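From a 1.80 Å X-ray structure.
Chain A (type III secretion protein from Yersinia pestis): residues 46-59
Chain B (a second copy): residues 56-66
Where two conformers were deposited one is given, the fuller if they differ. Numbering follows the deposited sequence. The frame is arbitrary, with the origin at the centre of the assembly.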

ATOM      1  N   ARG A  46     -13.927  -1.125   7.173  1.00 38.47           N
ATOM      2  CA  ARG A  46     -14.074  -0.377   5.918  1.00 38.63           C
ATOM      3  C   ARG A  46     -12.724  -0.101   5.309  1.00 36.99           C
ATOM      4  O   ARG A  46     -12.518  -0.363   4.114  1.00 33.33           O
ATOM      5  CB  ARG A  46     -14.784   0.958   6.119  1.00 38.22           C
ATOM      6  CG  ARG A  46     -16.282   0.902   6.156  1.00 40.43           C
ATOM      7  CD  ARG A  46     -16.933   2.326   6.154  1.00 42.53           C
ATOM      8  NE  ARG A  46     -15.930   3.427   6.193  1.00 47.66           N
ATOM      9  CZ  ARG A  46     -15.618   4.249   5.172  1.00 47.08           C
ATOM     10  NH1 ARG A  46     -16.242   4.190   3.977  1.00 45.17           N
ATOM     11  NH2 ARG A  46     -14.668   5.164   5.362  1.00 48.71           N
ATOM     12  N   GLU A  47     -11.827   0.433   6.143  1.00 36.14           N
ATOM     13  CA  GLU A  47     -10.528   0.929   5.710  1.00 37.65           C
ATOM     14  C   GLU A  47      -9.660  -0.237   5.250  1.00 36.63           C
ATOM     15  O   GLU A  47      -9.000  -0.160   4.226  1.00 36.06           O
ATOM     16  CB  GLU A  47      -9.781   1.630   6.845  1.00 38.58           C
ATOM     17  CG  GLU A  47     -10.287   3.014   7.287  1.00 41.46           C
ATOM     18  CD  GLU A  47      -9.188   3.799   8.057  1.00 41.79           C
ATOM     19  OE1 GLU A  47      -8.016   3.805   7.576  1.00 50.22           O
ATOM     20  OE2 GLU A  47      -9.487   4.407   9.084  1.00 47.42           O
ATOM     21  N   SER A  48      -9.637  -1.309   6.028  1.00 36.44           N
ATOM     22  CA  SER A  48      -8.837  -2.517   5.685  1.00 36.64           C
ATOM     23  C   SER A  48      -9.282  -3.149   4.360  1.00 35.14           C
ATOM     24  O   SER A  48      -8.453  -3.434   3.501  1.00 35.70           O
ATOM     25  CB  SER A  48      -8.921  -3.572   6.837  1.00 38.33           C
ATOM     26  OG  SER A  48      -9.038  -4.932   6.375  1.00 43.58           O
ATOM     27  N   LYS A  49     -10.571  -3.351   4.176  1.00 34.92           N
ATOM     28  CA  LYS A  49     -11.058  -3.886   2.910  1.00 34.26           C
ATOM     29  C   LYS A  49     -10.623  -2.950   1.793  1.00 33.85           C
ATOM     30  O   LYS A  49     -10.189  -3.411   0.748  1.00 32.94           O
ATOM     31  CB  LYS A  49     -12.572  -4.021   2.900  1.00 35.87           C
ATOM     32  CG  LYS A  49     -13.171  -4.312   1.537  1.00 37.52           C
ATOM     33  CD  LYS A  49     -13.351  -5.819   1.278  1.00 40.70           C
ATOM     34  CE  LYS A  49     -14.149  -6.072  -0.001  1.00 38.78           C
ATOM     35  NZ  LYS A  49     -15.508  -5.505   0.219  1.00 41.90           N
ATOM     36  N   ALA A  50     -10.695  -1.635   1.995  1.00 32.58           N
ATOM     37  CA  ALA A  50     -10.292  -0.724   0.886  1.00 31.49           C
ATOM     38  C   ALA A  50      -8.808  -0.819   0.640  1.00 30.72           C
ATOM     39  O   ALA A  50      -8.336  -0.778  -0.495  1.00 29.07           O
ATOM     40  CB  ALA A  50     -10.731   0.697   1.149  1.00 31.33           C
ATOM     41  N   LEU A  51      -8.031  -0.987   1.707  1.00 30.32           N
ATOM     42  CA  LEU A  51      -6.606  -1.042   1.559  1.00 30.02           C
ATOM     43  C   LEU A  51      -6.190  -2.297   0.827  1.00 27.89           C
ATOM     44  O   LEU A  51      -5.321  -2.270  -0.035  1.00 26.87           O
ATOM     45  CB  LEU A  51      -5.946  -1.086   2.950  1.00 32.47           C
ATOM     46  CG  LEU A  51      -5.523   0.292   3.585  0.41 33.93           C
ATOM     47  CD1 LEU A  51      -4.701   1.252   2.537  0.59 32.84           C
ATOM     48  CD2 LEU A  51      -6.625   1.114   4.474  0.59 36.52           C
ATOM     49  N   GLU A  52      -6.813  -3.415   1.200  1.00 27.01           N
ATOM     50  CA  GLU A  52      -6.435  -4.646   0.558  1.00 26.75           C
ATOM     51  C   GLU A  52      -6.880  -4.565  -0.932  1.00 26.69           C
ATOM     52  O   GLU A  52      -6.202  -5.070  -1.762  1.00 25.43           O
ATOM     53  CB  GLU A  52      -7.124  -5.811   1.215  1.00 28.04           C
ATOM     54  CG  GLU A  52      -6.783  -6.018   2.682  1.00 29.11           C
ATOM     55  CD  GLU A  52      -5.437  -6.615   2.919  1.00 33.36           C
ATOM     56  OE1 GLU A  52      -4.590  -6.749   1.982  1.00 34.31           O
ATOM     57  OE2 GLU A  52      -5.183  -6.904   4.112  1.00 35.44           O
ATOM     58  N   SER A  53      -8.007  -3.937  -1.198  1.00 25.18           N
ATOM     59  CA  SER A  53      -8.439  -3.812  -2.636  1.00 26.47           C
ATOM     60  C   SER A  53      -7.462  -2.915  -3.376  1.00 26.37           C
ATOM     61  O   SER A  53      -7.124  -3.167  -4.542  1.00 25.31           O
ATOM     62  CB  SER A  53      -9.795  -3.204  -2.683  1.00 24.68           C
ATOM     63  OG  SER A  53     -10.742  -4.008  -2.035  1.00 28.40           O
ATOM     64  N   ALA A  54      -6.925  -1.874  -2.707  1.00 28.01           N
ATOM     65  CA  ALA A  54      -5.896  -1.047  -3.392  1.00 27.57           C
ATOM     66  C   ALA A  54      -4.652  -1.817  -3.662  1.00 28.40           C
ATOM     67  O   ALA A  54      -3.994  -1.739  -4.710  1.00 27.43           O
ATOM     68  CB  ALA A  54      -5.660   0.242  -2.625  1.00 30.10           C
ATOM     69  N   ILE A  55      -4.272  -2.683  -2.739  1.00 28.07           N
ATOM     70  CA  ILE A  55      -3.163  -3.523  -3.024  1.00 28.03           C
ATOM     71  C   ILE A  55      -3.392  -4.481  -4.183  1.00 27.99           C
ATOM     72  O   ILE A  55      -2.497  -4.667  -5.018  1.00 28.31           O
ATOM     73  CB  ILE A  55      -2.715  -4.305  -1.709  1.00 27.62           C
ATOM     74  CG1 ILE A  55      -2.199  -3.285  -0.645  1.00 25.91           C
ATOM     75  CG2 ILE A  55      -1.759  -5.425  -2.062  1.00 28.89           C
ATOM     76  CD1 ILE A  55      -2.109  -4.036   0.678  0.82 27.12           C
ATOM     77  N   ALA A  56      -4.597  -5.000  -4.308  1.00 29.82           N
ATOM     78  CA  ALA A  56      -4.915  -5.954  -5.409  1.00 28.32           C
ATOM     79  C   ALA A  56      -4.793  -5.217  -6.749  1.00 29.94           C
ATOM     80  O   ALA A  56      -4.332  -5.764  -7.755  1.00 29.06           O
ATOM     81  CB  ALA A  56      -6.293  -6.513  -5.205  1.00 31.44           C
ATOM     82  N   ILE A  57      -5.210  -3.955  -6.765  1.00 29.02           N
ATOM     83  CA  ILE A  57      -5.090  -3.188  -7.994  1.00 29.83           C
ATOM     84  C   ILE A  57      -3.638  -2.965  -8.353  1.00 30.08           C
ATOM     85  O   ILE A  57      -3.184  -3.140  -9.477  1.00 30.10           O
ATOM     86  CB  ILE A  57      -5.887  -1.866  -7.868  1.00 30.26           C
ATOM     87  CG1 ILE A  57      -7.382  -2.142  -7.869  1.00 29.51           C
ATOM     88  CG2 ILE A  57      -5.385  -0.890  -8.920  1.00 32.69           C
ATOM     89  CD1 ILE A  57      -7.857  -2.913  -9.132  1.00 34.02           C
ATOM     90  N   ILE A  58      -2.849  -2.639  -7.350  1.00 29.20           N
ATOM     91  CA  ILE A  58      -1.433  -2.467  -7.573  1.00 30.98           C
ATOM     92  C   ILE A  58      -0.833  -3.700  -8.178  1.00 30.44           C
ATOM     93  O   ILE A  58      -0.089  -3.625  -9.122  1.00 31.72           O
ATOM     94  CB  ILE A  58      -0.743  -2.020  -6.252  1.00 30.69           C
ATOM     95  CG1 ILE A  58      -1.174  -0.612  -5.962  1.00 28.99           C
ATOM     96  CG2 ILE A  58       0.722  -2.168  -6.429  1.00 33.17           C
ATOM     97  CD1 ILE A  58      -0.808  -0.091  -4.599  1.00 31.21           C
ATOM     98  N   HIS A  59      -1.169  -4.879  -7.656  1.00 32.02           N
ATOM     99  CA  HIS A  59      -0.676  -6.094  -8.239  1.00 31.80           C
ATOM    100  C   HIS A  59      -1.127  -6.264  -9.710  1.00 33.03           C
ATOM    101  O   HIS A  59      -0.340  -6.652 -10.609  1.00 34.57           O
ATOM    102  CB  HIS A  59      -1.213  -7.283  -7.425  1.00 31.22           C
ATOM    103  CG  HIS A  59      -0.609  -7.451  -6.079  1.00 32.26           C
ATOM    104  ND1 HIS A  59       0.717  -7.199  -5.829  1.00 33.01           N
ATOM    105  CD2 HIS A  59      -1.142  -7.911  -4.921  1.00 33.15           C
ATOM    106  CE1 HIS A  59       0.969  -7.484  -4.558  1.00 35.95           C
ATOM    107  NE2 HIS A  59      -0.141  -7.937  -3.994  1.00 33.40           N
TER
ATOM    108  N   ALA B  56      -2.929   7.462  -6.095  1.00 26.39           N
ATOM    109  CA  ALA B  56      -3.947   8.394  -5.573  1.00 27.00           C
ATOM    110  C   ALA B  56      -4.911   7.648  -4.634  1.00 27.00           C
ATOM    111  O   ALA B  56      -5.306   8.129  -3.536  1.00 27.91           O
ATOM    112  CB  ALA B  56      -4.631   9.037  -6.702  1.00 27.07           C
ATOM    113  N   ILE B  57      -5.256   6.447  -5.051  1.00 28.24           N
ATOM    114  CA  ILE B  57      -6.200   5.634  -4.300  1.00 29.43           C
ATOM    115  C   ILE B  57      -5.685   5.247  -2.961  1.00 28.74           C
ATOM    116  O   ILE B  57      -6.327   5.474  -1.914  1.00 28.46           O
ATOM    117  CB  ILE B  57      -6.715   4.413  -5.128  1.00 29.43           C
ATOM    118  CG1 ILE B  57      -7.536   4.839  -6.354  0.50 31.17           C
ATOM    119  CG2 ILE B  57      -7.565   3.470  -4.237  0.50 30.52           C
ATOM    120  CD1 ILE B  57      -7.966   3.661  -7.344  0.50 29.08           C
ATOM    121  N   ILE B  58      -4.485   4.675  -2.935  1.00 30.64           N
ATOM    122  CA  ILE B  58      -3.975   4.220  -1.678  1.00 32.41           C
ATOM    123  C   ILE B  58      -3.640   5.392  -0.728  1.00 31.67           C
ATOM    124  O   ILE B  58      -3.897   5.321   0.496  1.00 32.73           O
ATOM    125  CB  ILE B  58      -2.821   3.176  -1.932  1.00 32.86           C
ATOM    126  CG1 ILE B  58      -2.903   2.159  -0.761  1.00 35.34           C
ATOM    127  CG2 ILE B  58      -1.614   3.969  -2.233  1.00 33.67           C
ATOM    128  CD1 ILE B  58      -1.836   1.147  -0.683  1.00 36.66           C
ATOM    129  N   HIS B  59      -3.236   6.552  -1.271  1.00 29.60           N
ATOM    130  CA  HIS B  59      -3.097   7.751  -0.507  1.00 29.91           C
ATOM    131  C   HIS B  59      -4.429   8.202   0.183  1.00 29.06           C
ATOM    132  O   HIS B  59      -4.457   8.671   1.334  1.00 29.41           O
ATOM    133  CB  HIS B  59      -2.672   8.890  -1.412  1.00 28.59           C
ATOM    134  CG  HIS B  59      -2.422  10.166  -0.693  1.00 34.50           C
ATOM    135  ND1 HIS B  59      -1.243  10.412  -0.027  1.00 36.94           N
ATOM    136  CD2 HIS B  59      -3.135  11.315  -0.631  1.00 37.08           C
ATOM    137  CE1 HIS B  59      -1.273  11.630   0.486  1.00 38.66           C
ATOM    138  NE2 HIS B  59      -2.397  12.213   0.102  1.00 38.49           N
ATOM    139  N   TYR B  60      -5.481   8.129  -0.565  1.00 27.08           N
ATOM    140  CA  TYR B  60      -6.799   8.530  -0.072  1.00 30.12           C
ATOM    141  C   TYR B  60      -7.248   7.578   1.032  1.00 30.54           C
ATOM    142  O   TYR B  60      -7.630   7.998   2.084  1.00 27.73           O
ATOM    143  CB  TYR B  60      -7.839   8.460  -1.172  1.00 27.49           C
ATOM    144  CG  TYR B  60      -9.266   8.853  -0.727  1.00 27.03           C
ATOM    145  CD1 TYR B  60      -9.657  10.162  -0.657  1.00 28.85           C
ATOM    146  CD2 TYR B  60     -10.224   7.881  -0.433  1.00 24.10           C
ATOM    147  CE1 TYR B  60     -10.923  10.496  -0.257  1.00 28.84           C
ATOM    148  CE2 TYR B  60     -11.508   8.211  -0.051  1.00 30.53           C
ATOM    149  CZ  TYR B  60     -11.858   9.523   0.027  1.00 27.61           C
ATOM    150  OH  TYR B  60     -13.165   9.843   0.406  1.00 28.69           O
ATOM    151  N   VAL B  61      -7.237   6.295   0.703  1.00 31.64           N
ATOM    152  CA  VAL B  61      -7.700   5.274   1.619  1.00 34.93           C
ATOM    153  C   VAL B  61      -6.904   5.331   2.955  1.00 36.47           C
ATOM    154  O   VAL B  61      -7.454   5.216   4.097  1.00 38.38           O
ATOM    155  CB  VAL B  61      -7.646   3.898   0.909  1.00 33.11           C
ATOM    156  CG1 VAL B  61      -7.771   2.814   1.927  1.00 36.87           C
ATOM    157  CG2 VAL B  61      -8.705   3.780  -0.103  1.00 35.29           C
ATOM    158  N   ALA B  62      -5.619   5.614   2.848  1.00 37.04           N
ATOM    159  CA  ALA B  62      -4.754   5.708   4.002  1.00 36.75           C
ATOM    160  C   ALA B  62      -4.917   6.988   4.818  1.00 37.72           C
ATOM    161  O   ALA B  62      -4.453   7.083   5.960  1.00 35.78           O
ATOM    162  CB  ALA B  62      -3.322   5.567   3.598  1.00 37.66           C
ATOM    163  N   GLY B  63      -5.568   7.991   4.241  1.00 37.28           N
ATOM    164  CA  GLY B  63      -5.810   9.255   4.986  1.00 36.21           C
ATOM    165  C   GLY B  63      -6.600   9.023   6.248  1.00 35.54           C
ATOM    166  O   GLY B  63      -6.392   9.698   7.247  1.00 33.40           O
ATOM    167  N   ASP B  64      -7.531   8.083   6.206  1.00 35.43           N
ATOM    168  CA  ASP B  64      -8.313   7.710   7.356  1.00 36.69           C
ATOM    169  C   ASP B  64      -7.527   7.078   8.513  1.00 37.35           C
ATOM    170  O   ASP B  64      -8.050   6.938   9.619  1.00 40.16           O
ATOM    171  CB  ASP B  64      -9.416   6.784   6.915  1.00 37.94           C
ATOM    172  N   LEU B  65      -6.284   6.699   8.274  1.00 34.99           N
ATOM    173  CA  LEU B  65      -5.412   6.179   9.300  1.00 37.10           C
ATOM    174  C   LEU B  65      -4.839   7.337  10.133  1.00 36.91           C
ATOM    175  O   LEU B  65      -4.188   7.117  11.133  1.00 36.41           O
ATOM    176  CB  LEU B  65      -4.281   5.423   8.648  1.00 35.46           C
ATOM    177  CG  LEU B  65      -4.184   3.871   8.523  1.00 37.48           C
ATOM    178  CD1 LEU B  65      -5.406   3.195   8.721  1.00 34.90           C
ATOM    179  CD2 LEU B  65      -3.495   3.438   7.259  1.00 37.06           C
ATOM    180  N   LYS B  66      -5.163   8.540   9.677  1.00 38.99           N
ATOM    181  CA  LYS B  66      -4.697   9.821  10.186  1.00 41.52           C
ATOM    182  C   LYS B  66      -3.220   9.966   9.783  1.00 45.30           C
ATOM    183  O   LYS B  66      -2.178   9.692  10.476  1.00 48.86           O
ATOM    184  CB  LYS B  66      -5.127  10.060  11.674  1.00 41.73           C
ATOM    185  CG  LYS B  66      -4.076  10.713  12.497  1.00 42.14           C
ATOM    186  CD  LYS B  66      -3.589  12.086  11.996  1.00 46.46           C
ATOM    187  CE  LYS B  66      -2.166  12.345  12.455  1.00 45.09           C
ATOM    188  NZ  LYS B  66      -1.251  11.268  11.983  1.00 44.99           N
ATOM    189  OXT LYS B  66      -3.041  10.316   8.574  1.00 48.02           O
TER

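Two copies of a Yersinia pestis type III secretion protein meet here through helices that run nearly antiparallel, at 165°. Their axes approach to 9.5 Å. The backbones come nearest where Ala54(A) faces Ile58(B), with CA of Ala54(A) 5.9 Å from CA of Ile58(B). One turn away, CA of Leu51(A) lies 6.4 Å from CA of Val61(B).

Between the helices the side chains that meet are mostly apolar, and no hydrogen bond crosses between the modelled atoms. Ala54(A) points toward chain B but carries only a methyl group. This leaves room for larger neighbours. CB of Ala54(A) touches CG1 of Ile58(B) at 3.8 Å and CG2 of Ile57(B) at 4.1 Å.

Ile58(B) and Val61(B) are the two main bumps on their helix. CG1 of Ile58(B) lies 3.9 Å from CD1 of Leu51(A). Its CD1 reaches further, to 4.2 Å from CD1 of Ile58(A) and 4.4 Å from CG1 of Ile55(A). The side chain thus sits among four apolar residues of chain A.

Val61(B) fills the next hollow. Its CG1 fits between CB of Ala50(A), at 3.7 Å, and CD2 of Leu51(A), at 3.3 Å. The second contact is tight. Leu51(A) starts out sideways, but its branched end turns in and meets both Ile58(B) and Val61(B). It was deposited in two conformers, and these distances describe one.

Glu47(A) ends the row against the C-terminal segment of chain B, where a type I turn runs from Gly63(B) to Lys66(B). Its OE2 is 3.0 Å from O of Asp64(B), but both atoms are acceptors. Its OE1 is 3.4 Å from N of Leu65(B), at a poor angle for bonding. OE1 also crowds CD1 of Leu65(B) at 2.9 Å. The carboxylate is therefore closely packed without being bonded to chain B here. The side chain of Asp64(B) is modelled only to CB.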